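HpcH/HpaI aldolase (PDB 3QZ6) belongs to the HpcH/HpaI aldolase family and folds as a TIM barrel of eight parallel strands ringed by helices. Local coordinates at residues Ile144-Ile150 and Val168-Gly174. Numbering follows the deposited sequence.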
ATOM      1  N   ILE A 144     -24.461   3.203  15.111  1.00 24.43           N
ATOM      2  CA  ILE A 144     -24.187   2.088  14.194  1.00 25.00           C
ATOM      3  C   ILE A 144     -24.618   2.457  12.775  1.00 23.75           C
ATOM      4  O   ILE A 144     -25.704   2.991  12.577  1.00 23.27           O
ATOM      5  CB  ILE A 144     -24.979   0.839  14.617  1.00 36.71           C
ATOM      6  CG1 ILE A 144     -24.555   0.407  16.011  1.00 31.00           C
ATOM      7  CG2 ILE A 144     -24.778  -0.299  13.630  1.00 39.90           C
ATOM      8  CD1 ILE A 144     -23.084   0.309  16.169  1.00 22.95           C
ATOM      9  N   PHE A 145     -23.776   2.151  11.789  1.00 21.63           N
ATOM     10  CA  PHE A 145     -24.010   2.583  10.412  1.00 20.19           C
ATOM     11  C   PHE A 145     -24.302   1.393   9.499  1.00 24.16           C
ATOM     12  O   PHE A 145     -23.489   0.480   9.391  1.00 20.56           O
ATOM     13  CB  PHE A 145     -22.783   3.352   9.895  1.00 20.40           C
ATOM     14  CG  PHE A 145     -22.941   3.874   8.495  1.00 22.01           C
ATOM     15  CD1 PHE A 145     -23.692   5.013   8.247  1.00 23.36           C
ATOM     16  CD2 PHE A 145     -22.347   3.221   7.429  1.00 19.55           C
ATOM     17  CE1 PHE A 145     -23.852   5.493   6.955  1.00 22.62           C
ATOM     18  CE2 PHE A 145     -22.499   3.697   6.131  1.00 23.69           C
ATOM     19  CZ  PHE A 145     -23.255   4.837   5.898  1.00 22.64           C
ATOM     20  N   ILE A 146     -25.457   1.402   8.843  1.00 21.39           N
ATOM     21  CA  ILE A 146     -25.820   0.318   7.934  1.00 20.78           C
ATOM     22  C   ILE A 146     -26.031   0.865   6.535  1.00 26.22           C
ATOM     23  O   ILE A 146     -26.873   1.737   6.333  1.00 25.12           O
ATOM     24  CB  ILE A 146     -27.138  -0.372   8.353  1.00 24.32           C
ATOM     25  CG1 ILE A 146     -27.048  -0.923   9.779  1.00 24.90           C
ATOM     26  CG2 ILE A 146     -27.491  -1.483   7.363  1.00 22.69           C
ATOM     27  CD1 ILE A 146     -25.845  -1.783  10.015  1.00 34.52           C
HETATM   28  N   MSE A 147     -25.292   0.346   5.560  1.00 20.54           N
HETATM   29  CA  MSE A 147     -25.422   0.857   4.200  1.00 20.14           C
HETATM   30  C   MSE A 147     -25.720  -0.266   3.221  1.00 23.42           C
HETATM   31  O   MSE A 147     -25.025  -1.282   3.212  1.00 23.08           O
HETATM   32  CB  MSE A 147     -24.149   1.604   3.791  1.00 19.16           C
HETATM   33  CG  MSE A 147     -24.178   2.125   2.362  1.00 20.56           C
HETATM   34 SE   MSE A 147     -22.794   3.468   2.030  0.71 27.31          SE
HETATM   35  CE  MSE A 147     -21.234   2.297   2.162  1.00 20.44           C
ATOM     36  N   ALA A 148     -26.763  -0.093   2.409  1.00 21.13           N
ATOM     37  CA  ALA A 148     -27.126  -1.108   1.418  1.00 23.54           C
ATOM     38  C   ALA A 148     -26.402  -0.864   0.098  1.00 22.64           C
ATOM     39  O   ALA A 148     -26.423   0.239  -0.438  1.00 23.84           O
ATOM     40  CB  ALA A 148     -28.641  -1.136   1.196  1.00 20.98           C
ATOM     41  N   GLN A 149     -25.746  -1.891  -0.422  1.00 20.77           N
ATOM     42  CA  GLN A 149     -25.140  -1.774  -1.734  1.00 18.46           C
ATOM     43  C   GLN A 149     -26.022  -2.443  -2.781  1.00 24.86           C
ATOM     44  O   GLN A 149     -26.391  -3.602  -2.642  1.00 24.96           O
ATOM     45  CB  GLN A 149     -23.733  -2.376  -1.762  1.00 20.61           C
ATOM     46  CG  GLN A 149     -23.128  -2.320  -3.155  1.00 21.60           C
ATOM     47  CD  GLN A 149     -22.013  -3.331  -3.352  1.00 39.71           C
ATOM     48  OE1 GLN A 149     -20.840  -2.969  -3.415  1.00 40.22           O
ATOM     49  NE2 GLN A 149     -22.380  -4.609  -3.461  1.00 37.39           N
ATOM     50  N   ILE A 150     -26.363  -1.693  -3.825  1.00 22.61           N
ATOM     51  CA  ILE A 150     -27.289  -2.152  -4.853  1.00 22.55           C
ATOM     52  C   ILE A 150     -26.534  -2.598  -6.096  1.00 23.11           C
ATOM     53  O   ILE A 150     -25.746  -1.834  -6.656  1.00 24.76           O
ATOM     54  CB  ILE A 150     -28.248  -1.011  -5.260  1.00 24.01           C
ATOM     55  CG1 ILE A 150     -29.029  -0.490  -4.041  1.00 23.77           C
ATOM     56  CG2 ILE A 150     -29.175  -1.464  -6.373  1.00 25.91           C
ATOM     57  CD1 ILE A 150     -29.873  -1.550  -3.306  1.00 20.79           C
ATOM     58  N   VAL A 168     -31.887   1.440   8.107  1.00 29.23           N
ATOM     59  CA  VAL A 168     -31.030   1.573   6.929  1.00 27.86           C
ATOM     60  C   VAL A 168     -30.561   3.013   6.818  1.00 27.49           C
ATOM     61  O   VAL A 168     -31.366   3.918   6.630  1.00 25.39           O
ATOM     62  CB  VAL A 168     -31.750   1.182   5.635  1.00 30.04           C
ATOM     63  CG1 VAL A 168     -30.827   1.400   4.435  1.00 29.99           C
ATOM     64  CG2 VAL A 168     -32.220  -0.264   5.704  1.00 29.76           C
ATOM     65  N   ASP A 169     -29.256   3.232   6.918  1.00 23.87           N
ATOM     66  CA  ASP A 169     -28.736   4.597   6.976  1.00 24.70           C
ATOM     67  C   ASP A 169     -28.442   5.190   5.605  1.00 28.80           C
ATOM     68  O   ASP A 169     -28.622   6.388   5.387  1.00 25.14           O
ATOM     69  CB  ASP A 169     -27.471   4.639   7.842  1.00 25.38           C
ATOM     70  CG  ASP A 169     -27.759   4.283   9.288  1.00 31.39           C
ATOM     71  OD1 ASP A 169     -28.626   4.948   9.888  1.00 29.75           O
ATOM     72  OD2 ASP A 169     -27.152   3.323   9.812  1.00 27.70           O
ATOM     73  N   ALA A 170     -27.997   4.356   4.673  1.00 22.61           N
ATOM     74  CA  ALA A 170     -27.491   4.886   3.418  1.00 20.41           C
ATOM     75  C   ALA A 170     -27.574   3.848   2.311  1.00 21.91           C
ATOM     76  O   ALA A 170     -27.735   2.653   2.580  1.00 21.43           O
ATOM     77  CB  ALA A 170     -26.047   5.346   3.605  1.00 21.38           C
ATOM     78  N   VAL A 171     -27.461   4.302   1.066  1.00 19.38           N
ATOM     79  CA  VAL A 171     -27.459   3.384  -0.065  1.00 21.22           C
ATOM     80  C   VAL A 171     -26.304   3.727  -1.006  1.00 22.85           C
ATOM     81  O   VAL A 171     -25.924   4.891  -1.143  1.00 22.95           O
ATOM     82  CB  VAL A 171     -28.815   3.415  -0.821  1.00 22.20           C
ATOM     83  CG1 VAL A 171     -29.030   4.767  -1.484  1.00 24.70           C
ATOM     84  CG2 VAL A 171     -28.880   2.299  -1.849  1.00 18.75           C
ATOM     85  N   ILE A 172     -25.734   2.704  -1.634  1.00 23.17           N
ATOM     86  CA  ILE A 172     -24.630   2.898  -2.560  1.00 23.95           C
ATOM     87  C   ILE A 172     -24.734   1.843  -3.669  1.00 24.44           C
ATOM     88  O   ILE A 172     -25.635   1.005  -3.642  1.00 25.08           O
ATOM     89  CB  ILE A 172     -23.258   2.881  -1.815  1.00 21.95           C
ATOM     90  CG1 ILE A 172     -22.162   3.515  -2.662  1.00 22.14           C
ATOM     91  CG2 ILE A 172     -22.867   1.477  -1.386  1.00 21.96           C
ATOM     92  CD1 ILE A 172     -20.913   3.875  -1.850  1.00 23.12           C
ATOM     93  N   PHE A 173     -23.844   1.901  -4.653  1.00 20.15           N
ATOM     94  CA  PHE A 173     -23.893   0.980  -5.786  1.00 20.51           C
ATOM     95  C   PHE A 173     -22.630   0.146  -5.922  1.00 25.81           C
ATOM     96  O   PHE A 173     -21.547   0.562  -5.493  1.00 21.47           O
ATOM     97  CB  PHE A 173     -24.100   1.767  -7.078  1.00 23.95           C
ATOM     98  CG  PHE A 173     -25.226   2.747  -6.992  1.00 22.83           C
ATOM     99  CD1 PHE A 173     -26.538   2.312  -7.077  1.00 22.75           C
ATOM    100  CD2 PHE A 173     -24.974   4.090  -6.779  1.00 26.10           C
ATOM    101  CE1 PHE A 173     -27.585   3.204  -6.975  1.00 27.89           C
ATOM    102  CE2 PHE A 173     -26.016   4.993  -6.676  1.00 26.37           C
ATOM    103  CZ  PHE A 173     -27.323   4.548  -6.772  1.00 26.25           C
ATOM    104  N   GLY A 174     -22.779  -1.022  -6.540  1.00 21.53           N
ATOM    105  CA  GLY A 174     -21.648  -1.817  -6.995  1.00 25.33           C
ATOM    106  C   GLY A 174     -21.699  -1.814  -8.511  1.00 27.66           C
ATOM    107  O   GLY A 174     -22.373  -2.642  -9.115  1.00 26.44           O
TER
HETATM  108  O   HOH W   1     -19.608  -0.537  -3.812  1.00 37.49           O
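Neighbouring parallel strands of the TIM barrel, the fifth (145-150) and sixth (170-173), pair here, their local axes 27° apart. Ala148 lies at the middle of the pairing: its N binds Ala170 O and its O accepts Ile172 N at 2.8 Å. Ile150 N then binds Ile172 O, and Gly174 N, just before helix 175-181, reaches Ile150 O from above its carbonyl plane. At the other end Ile146 O takes two donors, Asp169 N and, more bent, Ala170 N. The Asp169 side chain takes the place of a backbone acceptor: with CG beside its own N (chi1 -64°), OD2 receives Ile146 N at 2.7 Å through its anti lone pair, while OD1 forms a salt bridge with Lys7. Phe145 CZ touches Ala170 CB at 3.6 Å. The selenium of selenomethionine Met147 rests 3.9 Å from Ile172 CB. On the other face of the sheet, Ile150 CG1 meets Val171 CG2 at 3.6 Å. Gln149 OE1 and Phe173 O share one water, and OE1 also bonds Arg72. Strand 91-94 pairs with the far edge of 145-150, helix 100-110 packs on Ile146, Ala148 and Val168, and helix 6-11 lies against Phe145.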